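Local coordinates for protein purine phosphoribosyltransferase (Pyrococcus horikoshii, PDB 1VDM) that probably transfers phosphoribosyl groups to or from purines, as a member of the type I phosphoribosyltransferase family, at residues T7-Q10 with V11-A14; L44-I47 with L48-P52; V127-D130 with Y131-F134. All coordinates share one frame; numbering follows the deposited sequence.

Contact 1. Residues T7-Q10 with V11-A14; sequences TWWQ and VDRA
Arg13 folds back by one turn of helix 8-23 and lies flat on the indole of Trp9, the guanidinium and ring planes only 15° apart. Its CZ stands 3.8 Å from the centroid of the Trp9 five-membered ring, a cation-pi contact. Arg13 CG sits over the six-membered ring, 3.5 Å from its centroid, and adds a CH-pi contact. A bend at chi3 (-82°) turns the end of the arginine across the indole. Trp9 O takes the helical bond from Arg13 N at 2.9 Å and, in plane at the guanidinium edge, a weak one from Arg13 NE at 3.5 Å. Asp12 CB also packs against the indole, 3.6 Å from Trp9 CE3.

Within this turn the packing is looser at Trp8, whose CE3 is 4.5 Å from Val11 CB; its ring stacks instead on Trp8 of the fourth subunit. At the partly exposed helix start, Thr7 and Gln10 form a capping box: Gln10 N donates to Thr7 OG1 (2.9 Å), and Thr7 N reaches a lone pair of Gln10 OE1 (2.7 Å).

The polar ends bond outside this turn: Trp9 NE1 to Pro143 O of the second subunit, Trp8 NE1 to Asp12 of the fourth, and Asp12 OD1 to Arg43 of its own chain. Helix 8-23 here rests on Pro143 of its own chain through Trp8 and Val11, and Ala14 meets Leu119, between strands 113-118 and 120-121.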
ATOM      1  N   THR G   7      -9.715   9.304 -30.290  1.00 27.38           N
ATOM      2  CA  THR G   7      -9.543   8.849 -28.896  1.00 26.03           C
ATOM      3  C   THR G   7      -8.063   8.864 -28.511  1.00 25.37           C
ATOM      4  O   THR G   7      -7.191   8.970 -29.376  1.00 27.14           O
ATOM      5  CB  THR G   7     -10.013   7.408 -28.687  1.00 22.59           C
ATOM      6  OG1 THR G   7      -9.113   6.519 -29.355  1.00 21.65           O
ATOM      7  CG2 THR G   7     -11.404   7.217 -29.209  1.00 21.74           C
ATOM      8  N   TRP G   8      -7.777   8.761 -27.215  1.00 25.26           N
ATOM      9  CA  TRP G   8      -6.378   8.738 -26.766  1.00 23.53           C
ATOM     10  C   TRP G   8      -5.695   7.451 -27.241  1.00 22.97           C
ATOM     11  O   TRP G   8      -4.514   7.469 -27.560  1.00 23.55           O
ATOM     12  CB  TRP G   8      -6.271   8.842 -25.235  1.00 21.92           C
ATOM     13  CG  TRP G   8      -6.256  10.240 -24.704  1.00 21.26           C
ATOM     14  CD1 TRP G   8      -7.232  10.841 -23.960  1.00 22.95           C
ATOM     15  CD2 TRP G   8      -5.224  11.218 -24.876  1.00 21.11           C
ATOM     16  NE1 TRP G   8      -6.873  12.131 -23.661  1.00 22.91           N
ATOM     17  CE2 TRP G   8      -5.647  12.392 -24.209  1.00 22.55           C
ATOM     18  CE3 TRP G   8      -3.986  11.220 -25.528  1.00 21.78           C
ATOM     19  CZ2 TRP G   8      -4.878  13.558 -24.176  1.00 21.67           C
ATOM     20  CZ3 TRP G   8      -3.218  12.382 -25.498  1.00 21.19           C
ATOM     21  CH2 TRP G   8      -3.670  13.536 -24.825  1.00 22.30           C
ATOM     22  N   TRP G   9      -6.441   6.347 -27.292  1.00 21.23           N
ATOM     23  CA  TRP G   9      -5.860   5.089 -27.745  1.00 23.55           C
ATOM     24  C   TRP G   9      -5.509   5.226 -29.231  1.00 25.39           C
ATOM     25  O   TRP G   9      -4.492   4.674 -29.685  1.00 26.21           O
ATOM     26  CB  TRP G   9      -6.820   3.909 -27.528  1.00 21.57           C
ATOM     27  CG  TRP G   9      -6.233   2.522 -27.806  1.00 24.54           C
ATOM     28  CD1 TRP G   9      -6.914   1.438 -28.278  1.00 25.69           C
ATOM     29  CD2 TRP G   9      -4.867   2.082 -27.622  1.00 22.70           C
ATOM     30  NE1 TRP G   9      -6.069   0.358 -28.409  1.00 25.37           N
ATOM     31  CE2 TRP G   9      -4.809   0.725 -28.016  1.00 23.25           C
ATOM     32  CE3 TRP G   9      -3.693   2.704 -27.167  1.00 23.09           C
ATOM     33  CZ2 TRP G   9      -3.625  -0.024 -27.973  1.00 20.70           C
ATOM     34  CZ3 TRP G   9      -2.520   1.966 -27.128  1.00 21.72           C
ATOM     35  CH2 TRP G   9      -2.495   0.609 -27.531  1.00 22.46           C
ATOM     36  N   GLN G  10      -6.334   5.967 -29.978  1.00 24.04           N
ATOM     37  CA  GLN G  10      -6.059   6.195 -31.387  1.00 25.68           C
ATOM     38  C   GLN G  10      -4.786   7.012 -31.504  1.00 26.90           C
ATOM     39  O   GLN G  10      -3.968   6.769 -32.389  1.00 26.35           O
ATOM     40  CB  GLN G  10      -7.211   6.943 -32.080  1.00 26.23           C
ATOM     41  CG  GLN G  10      -8.401   6.063 -32.453  1.00 28.39           C
ATOM     42  CD  GLN G  10      -9.520   6.843 -33.115  1.00 28.37           C
ATOM     43  OE1 GLN G  10     -10.054   7.793 -32.535  1.00 30.38           O
ATOM     44  NE2 GLN G  10      -9.886   6.445 -34.338  1.00 25.27           N
ATOM     45  N   VAL G  11      -4.602   7.978 -30.614  1.00 26.30           N
ATOM     46  CA  VAL G  11      -3.398   8.794 -30.671  1.00 27.62           C
ATOM     47  C   VAL G  11      -2.154   8.011 -30.224  1.00 29.04           C
ATOM     48  O   VAL G  11      -1.069   8.186 -30.784  1.00 30.20           O
ATOM     49  CB  VAL G  11      -3.552  10.090 -29.825  1.00 28.16           C
ATOM     50  CG1 VAL G  11      -2.231  10.839 -29.756  1.00 25.32           C
ATOM     51  CG2 VAL G  11      -4.609  10.985 -30.457  1.00 24.46           C
ATOM     52  N   ASP G  12      -2.306   7.141 -29.226  1.00 28.94           N
ATOM     53  CA  ASP G  12      -1.174   6.345 -28.758  1.00 29.90           C
ATOM     54  C   ASP G  12      -0.720   5.372 -29.852  1.00 29.27           C
ATOM     55  O   ASP G  12       0.465   5.303 -30.177  1.00 30.42           O
ATOM     56  CB  ASP G  12      -1.526   5.574 -27.477  1.00 31.70           C
ATOM     57  CG  ASP G  12      -1.051   6.284 -26.212  1.00 33.51           C
ATOM     58  OD1 ASP G  12      -0.028   7.001 -26.264  1.00 34.93           O
ATOM     59  OD2 ASP G  12      -1.692   6.108 -25.157  1.00 38.47           O
ATOM     60  N   ARG G  13      -1.658   4.628 -30.423  1.00 27.04           N
ATOM     61  CA  ARG G  13      -1.315   3.695 -31.486  1.00 28.79           C
ATOM     62  C   ARG G  13      -0.689   4.400 -32.696  1.00 30.12           C
ATOM     63  O   ARG G  13       0.227   3.869 -33.337  1.00 30.25           O
ATOM     64  CB  ARG G  13      -2.544   2.917 -31.932  1.00 26.62           C
ATOM     65  CG  ARG G  13      -2.965   1.856 -30.961  1.00 26.37           C
ATOM     66  CD  ARG G  13      -4.130   1.087 -31.523  1.00 28.05           C
ATOM     67  NE  ARG G  13      -5.403   1.768 -31.323  1.00 27.99           N
ATOM     68  CZ  ARG G  13      -6.567   1.296 -31.746  1.00 29.44           C
ATOM     69  NH1 ARG G  13      -6.623   0.147 -32.407  1.00 29.47           N
ATOM     70  NH2 ARG G  13      -7.682   1.947 -31.467  1.00 29.81           N
ATOM     71  N   ALA G  14      -1.183   5.596 -32.998  1.00 31.68           N
ATOM     72  CA  ALA G  14      -0.668   6.366 -34.120  1.00 32.14           C
ATOM     73  C   ALA G  14       0.757   6.796 -33.831  1.00 33.40           C
ATOM     74  O   ALA G  14       1.615   6.767 -34.714  1.00 33.20           O
ATOM     75  CB  ALA G  14      -1.539   7.592 -34.363  1.00 30.49           C
TER

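Contact 2. Residues L44-I47 with L48-P52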
ATOM      1  N   LEU G  44       7.040  11.122 -28.481  1.00 40.87           N
ATOM      2  CA  LEU G  44       8.104  10.671 -29.376  1.00 42.29           C
ATOM      3  C   LEU G  44       9.489  10.926 -28.769  1.00 43.07           C
ATOM      4  O   LEU G  44      10.437  10.177 -29.020  1.00 43.69           O
ATOM      5  CB  LEU G  44       7.994  11.361 -30.743  1.00 41.52           C
ATOM      6  CG  LEU G  44       6.875  10.888 -31.678  1.00 41.80           C
ATOM      7  CD1 LEU G  44       6.823  11.796 -32.908  1.00 39.48           C
ATOM      8  CD2 LEU G  44       7.103   9.440 -32.092  1.00 38.84           C
ATOM      9  N   SER G  45       9.607  11.986 -27.975  1.00 43.83           N
ATOM     10  CA  SER G  45      10.881  12.296 -27.331  1.00 45.85           C
ATOM     11  C   SER G  45      11.272  11.143 -26.400  1.00 47.32           C
ATOM     12  O   SER G  45      12.436  10.758 -26.334  1.00 48.02           O
ATOM     13  CB  SER G  45      10.776  13.584 -26.522  1.00 45.70           C
ATOM     14  OG  SER G  45      12.015  13.878 -25.904  1.00 46.66           O
ATOM     15  N   HIS G  46      10.284  10.605 -25.689  1.00 47.60           N
ATOM     16  CA  HIS G  46      10.485   9.492 -24.767  1.00 47.92           C
ATOM     17  C   HIS G  46      10.717   8.179 -25.521  1.00 48.51           C
ATOM     18  O   HIS G  46      11.722   7.508 -25.305  1.00 49.85           O
ATOM     19  CB  HIS G  46       9.262   9.340 -23.849  1.00 48.00           C
ATOM     20  CG  HIS G  46       9.162  10.390 -22.784  1.00 47.62           C
ATOM     21  ND1 HIS G  46       9.929  10.366 -21.640  1.00 48.58           N
ATOM     22  CD2 HIS G  46       8.384  11.496 -22.690  1.00 47.97           C
ATOM     23  CE1 HIS G  46       9.627  11.408 -20.885  1.00 48.18           C
ATOM     24  NE2 HIS G  46       8.692  12.109 -21.499  1.00 47.74           N
ATOM     25  N   ILE G  47       9.788   7.829 -26.412  1.00 48.69           N
ATOM     26  CA  ILE G  47       9.860   6.596 -27.196  1.00 46.91           C
ATOM     27  C   ILE G  47      11.126   6.419 -28.035  1.00 49.15           C
ATOM     28  O   ILE G  47      11.520   5.294 -28.331  1.00 50.52           O
ATOM     29  CB  ILE G  47       8.656   6.469 -28.151  1.00 44.29           C
ATOM     30  CG1 ILE G  47       7.348   6.604 -27.376  1.00 43.19           C
ATOM     31  CG2 ILE G  47       8.686   5.116 -28.844  1.00 44.84           C
ATOM     32  CD1 ILE G  47       6.112   6.442 -28.238  1.00 42.03           C
ATOM     33  N   LEU G  48      11.764   7.516 -28.421  1.00 50.23           N
ATOM     34  CA  LEU G  48      12.963   7.421 -29.241  1.00 52.29           C
ATOM     35  C   LEU G  48      14.283   7.599 -28.485  1.00 54.55           C
ATOM     36  O   LEU G  48      15.279   8.038 -29.065  1.00 56.36           O
ATOM     37  CB  LEU G  48      12.889   8.437 -30.383  1.00 50.70           C
ATOM     38  CG  LEU G  48      11.768   8.235 -31.407  1.00 49.49           C
ATOM     39  CD1 LEU G  48      11.788   9.386 -32.393  1.00 48.99           C
ATOM     40  CD2 LEU G  48      11.944   6.910 -32.133  1.00 48.53           C
ATOM     41  N   GLY G  49      14.294   7.266 -27.196  1.00 55.88           N
ATOM     42  CA  GLY G  49      15.514   7.392 -26.419  1.00 57.48           C
ATOM     43  C   GLY G  49      15.798   8.779 -25.867  1.00 58.66           C
ATOM     44  O   GLY G  49      16.913   9.290 -25.988  1.00 59.30           O
ATOM     45  N   ASP G  50      14.791   9.381 -25.245  1.00 59.60           N
ATOM     46  CA  ASP G  50      14.915  10.714 -24.665  1.00 60.81           C
ATOM     47  C   ASP G  50      15.771  11.681 -25.471  1.00 59.67           C
ATOM     48  O   ASP G  50      16.668  12.321 -24.923  1.00 60.42           O
ATOM     49  CB  ASP G  50      15.464  10.632 -23.235  1.00 62.48           C
ATOM     50  CG  ASP G  50      14.415  10.186 -22.225  1.00 66.31           C
ATOM     51  OD1 ASP G  50      14.733  10.146 -21.014  1.00 68.54           O
ATOM     52  OD2 ASP G  50      13.273   9.875 -22.637  1.00 65.94           O
ATOM     53  N   ILE G  51      15.501  11.788 -26.769  1.00 57.58           N
ATOM     54  CA  ILE G  51      16.252  12.716 -27.605  1.00 56.22           C
ATOM     55  C   ILE G  51      15.713  14.110 -27.301  1.00 54.91           C
ATOM     56  O   ILE G  51      14.512  14.291 -27.093  1.00 54.08           O
ATOM     57  CB  ILE G  51      16.076  12.412 -29.108  1.00 57.35           C
ATOM     58  CG1 ILE G  51      14.599  12.499 -29.484  1.00 56.69           C
ATOM     59  CG2 ILE G  51      16.652  11.030 -29.439  1.00 55.64           C
ATOM     60  CD1 ILE G  51      14.343  12.244 -30.942  1.00 57.97           C
ATOM     61  N   PRO G  52      16.595  15.117 -27.275  1.00 53.52           N
ATOM     62  CA  PRO G  52      16.225  16.507 -26.987  1.00 51.84           C
ATOM     63  C   PRO G  52      14.958  17.025 -27.679  1.00 49.68           C
ATOM     64  O   PRO G  52      14.709  16.738 -28.848  1.00 48.09           O
ATOM     65  CB  PRO G  52      17.484  17.283 -27.382  1.00 51.77           C
ATOM     66  CG  PRO G  52      18.094  16.420 -28.451  1.00 53.39           C
ATOM     67  CD  PRO G  52      17.949  15.052 -27.848  1.00 52.68           C
TER
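This is a local contact at the C-terminal end of helix 38-47, where Ser45 and Ile51 tie the last turn to the loop leading into strand 53-61. Ser45 OG donates to Ile51 O at 2.8 Å, with a C=O...OG angle of 157°. The hydroxyl extends anti to the backbone N (chi1 180°), which carries it off the helix to the returning chain. The backbone Ser45 O takes a weak bond from Ile51 N at 3.3 Å and a CA-H...O contact from Asp50 CA.

The helical pattern itself ends with Leu48 N bonded to Leu44 O at 3.0 Å; the side chain of Leu48 folds over the same oxygen, CB lying 3.3 Å from Leu44 O. Gly49 N then bonds to His46 O at 3.2 Å, approaching from above the carbonyl plane. Gly49 has a positive phi (83°), where a side chain would press on the carbonyl oxygen of Leu48. On the exposed side, Asp50 OD2 stands 3.5 Å from His46 ND1, with Arg35 of the fourth subunit a long, weak ion partner of the carboxylate.

Ile47 points the other way, onto Ile15, Phe16 and Ala19 of helix 8-23, while Leu44 and Ile51 both touch Ile30. The turn closes the helix of a beta-alpha-beta crossover between parallel strands 29-33 and 53-61, part of the alpha/beta core of the phosphoribosyltransferase fold.

Contact 3. Residues V127-D130 with Y131-F134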
ATOM      1  N   VAL G 127       1.913  21.207 -47.347  1.00 48.37           N
ATOM      2  CA  VAL G 127       3.042  20.499 -46.750  1.00 47.63           C
ATOM      3  C   VAL G 127       2.634  19.095 -46.328  1.00 46.88           C
ATOM      4  O   VAL G 127       2.157  18.879 -45.207  1.00 47.50           O
ATOM      5  CB  VAL G 127       3.605  21.239 -45.511  1.00 47.88           C
ATOM      6  CG1 VAL G 127       4.591  20.347 -44.774  1.00 46.76           C
ATOM      7  CG2 VAL G 127       4.307  22.515 -45.943  1.00 48.67           C
ATOM      8  N   VAL G 128       2.813  18.148 -47.243  1.00 44.49           N
ATOM      9  CA  VAL G 128       2.485  16.761 -46.973  1.00 43.99           C
ATOM     10  C   VAL G 128       3.519  16.239 -45.986  1.00 45.03           C
ATOM     11  O   VAL G 128       4.723  16.436 -46.173  1.00 45.81           O
ATOM     12  CB  VAL G 128       2.544  15.902 -48.257  1.00 43.02           C
ATOM     13  CG1 VAL G 128       2.205  14.444 -47.931  1.00 42.20           C
ATOM     14  CG2 VAL G 128       1.584  16.457 -49.290  1.00 39.39           C
ATOM     15  N   PRO G 129       3.063  15.587 -44.907  1.00 45.47           N
ATOM     16  CA  PRO G 129       4.007  15.057 -43.917  1.00 46.12           C
ATOM     17  C   PRO G 129       4.776  13.863 -44.478  1.00 45.45           C
ATOM     18  O   PRO G 129       4.239  13.085 -45.267  1.00 44.88           O
ATOM     19  CB  PRO G 129       3.095  14.664 -42.749  1.00 45.33           C
ATOM     20  CG  PRO G 129       1.911  15.592 -42.909  1.00 44.75           C
ATOM     21  CD  PRO G 129       1.686  15.533 -44.392  1.00 46.23           C
ATOM     22  N   ASP G 130       6.035  13.722 -44.089  1.00 45.06           N
ATOM     23  CA  ASP G 130       6.807  12.589 -44.572  1.00 46.42           C
ATOM     24  C   ASP G 130       6.245  11.330 -43.935  1.00 46.19           C
ATOM     25  O   ASP G 130       6.323  10.246 -44.514  1.00 45.49           O
ATOM     26  CB  ASP G 130       8.283  12.770 -44.240  1.00 47.17           C
ATOM     27  CG  ASP G 130       8.858  14.001 -44.898  1.00 48.77           C
ATOM     28  OD1 ASP G 130       8.922  15.059 -44.236  1.00 48.23           O
ATOM     29  OD2 ASP G 130       9.221  13.916 -46.092  1.00 50.57           O
ATOM     30  N   TYR G 131       5.651  11.495 -42.751  1.00 44.75           N
ATOM     31  CA  TYR G 131       5.025  10.396 -42.020  1.00 43.39           C
ATOM     32  C   TYR G 131       3.744  10.877 -41.335  1.00 42.21           C
ATOM     33  O   TYR G 131       3.768  11.862 -40.603  1.00 43.03           O
ATOM     34  CB  TYR G 131       5.962   9.843 -40.936  1.00 43.84           C
ATOM     35  CG  TYR G 131       7.356   9.497 -41.394  1.00 44.38           C
ATOM     36  CD1 TYR G 131       8.400  10.403 -41.245  1.00 45.95           C
ATOM     37  CD2 TYR G 131       7.632   8.263 -41.976  1.00 46.52           C
ATOM     38  CE1 TYR G 131       9.689  10.090 -41.665  1.00 46.89           C
ATOM     39  CE2 TYR G 131       8.909   7.940 -42.398  1.00 47.39           C
ATOM     40  CZ  TYR G 131       9.933   8.858 -42.240  1.00 48.85           C
ATOM     41  OH  TYR G 131      11.200   8.541 -42.660  1.00 51.73           O
ATOM     42  N   TYR G 132       2.633  10.185 -41.562  1.00 40.58           N
ATOM     43  CA  TYR G 132       1.365  10.546 -40.930  1.00 40.41           C
ATOM     44  C   TYR G 132       0.460   9.321 -40.885  1.00 39.70           C
ATOM     45  O   TYR G 132       0.720   8.341 -41.575  1.00 40.18           O
ATOM     46  CB  TYR G 132       0.687  11.721 -41.671  1.00 42.09           C
ATOM     47  CG  TYR G 132       0.073  11.405 -43.023  1.00 44.40           C
ATOM     48  CD1 TYR G 132      -1.165  10.765 -43.118  1.00 44.48           C
ATOM     49  CD2 TYR G 132       0.731  11.749 -44.207  1.00 43.71           C
ATOM     50  CE1 TYR G 132      -1.733  10.474 -44.357  1.00 46.17           C
ATOM     51  CE2 TYR G 132       0.173  11.463 -45.452  1.00 45.63           C
ATOM     52  CZ  TYR G 132      -1.058  10.823 -45.521  1.00 46.36           C
ATOM     53  OH  TYR G 132      -1.601  10.512 -46.748  1.00 46.97           O
ATOM     54  N   VAL G 133      -0.596   9.371 -40.077  1.00 37.75           N
ATOM     55  CA  VAL G 133      -1.501   8.232 -39.939  1.00 35.93           C
ATOM     56  C   VAL G 133      -2.927   8.444 -40.439  1.00 36.75           C
ATOM     57  O   VAL G 133      -3.501   7.570 -41.095  1.00 35.10           O
ATOM     58  CB  VAL G 133      -1.582   7.786 -38.460  1.00 35.73           C
ATOM     59  CG1 VAL G 133      -2.562   6.628 -38.307  1.00 33.06           C
ATOM     60  CG2 VAL G 133      -0.207   7.394 -37.968  1.00 33.40           C
ATOM     61  N   PHE G 134      -3.509   9.595 -40.120  1.00 37.83           N
ATOM     62  CA  PHE G 134      -4.882   9.862 -40.528  1.00 39.41           C
ATOM     63  C   PHE G 134      -5.052  10.870 -41.661  1.00 40.84           C
ATOM     64  O   PHE G 134      -4.370  11.896 -41.725  1.00 39.09           O
ATOM     65  CB  PHE G 134      -5.709  10.293 -39.313  1.00 40.76           C
ATOM     66  CG  PHE G 134      -5.677   9.308 -38.179  1.00 39.78           C
ATOM     67  CD1 PHE G 134      -5.032   9.622 -36.983  1.00 39.60           C
ATOM     68  CD2 PHE G 134      -6.293   8.065 -38.303  1.00 39.91           C
ATOM     69  CE1 PHE G 134      -5.003   8.709 -35.928  1.00 40.22           C
ATOM     70  CE2 PHE G 134      -6.271   7.140 -37.251  1.00 39.96           C
ATOM     71  CZ  PHE G 134      -5.625   7.464 -36.064  1.00 38.74           C
TER
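Tyr131 lays one face of its ring over the carbonyl oxygen of Asp130, whose O lies 3.4 Å from Tyr131 CG. The two belong to the loop that joins strands 120-121 and 134-135 in this phosphoribosyltransferase fold and passes beside strand 113-118. With CG beside the backbone N (chi1 -51°), the tyrosine ring is folded back along the preceding peptide, and its CD1 comes within 3.8 Å of Asp130 CB. The carboxylate turns away, and its OD1 accepts from Ile116 N, while the backbone of Tyr131 bonds to Ile116 and Cys118. The ring of Tyr131 also packs on Leu18, Lys21 and Leu22 of helix 8-23. Replacing Tyr131 with an alanine would probably uncover the Asp130 peptide and open a gap between this loop and helix 8-23.

The next ring goes to a different partner. No hydrogen bond joins the two halves here, and Tyr132 is held to the proline by van der Waals contact: Pro129 CD lies 3.9 Å from Tyr132 CD2, and Val128 CG1 is a looser neighbour, 4.4 Å from Tyr132 CE2. Pro129 O approaches the Tyr132 ring at its edge, near its plane, 3.9 Å from Tyr132 CD2.

In the fold
Contacts 1 and 3 are largely buried and touch directly on helix 8-23: Ala14 CB meets Phe134 CE1 at 4.0 Å, and Ala14 O lies 3.8 Å from Val133 CG2. Contact 2 is only partly buried, about 6 Å from contact 1 and 8 Å from contact 3 at the nearest atoms, yet its Ile47 leans on helix 8-23 too. Their chemistry follows their place. A helix start relies on a capping box and a cation-pi stack, a helix end on backbone bonds and a serine hydroxyl, and the loop of 127-134 on ring and proline packing. Contacts 1 and 2 both face the fourth subunit, whereas contacts 1 and 3 both meet the second.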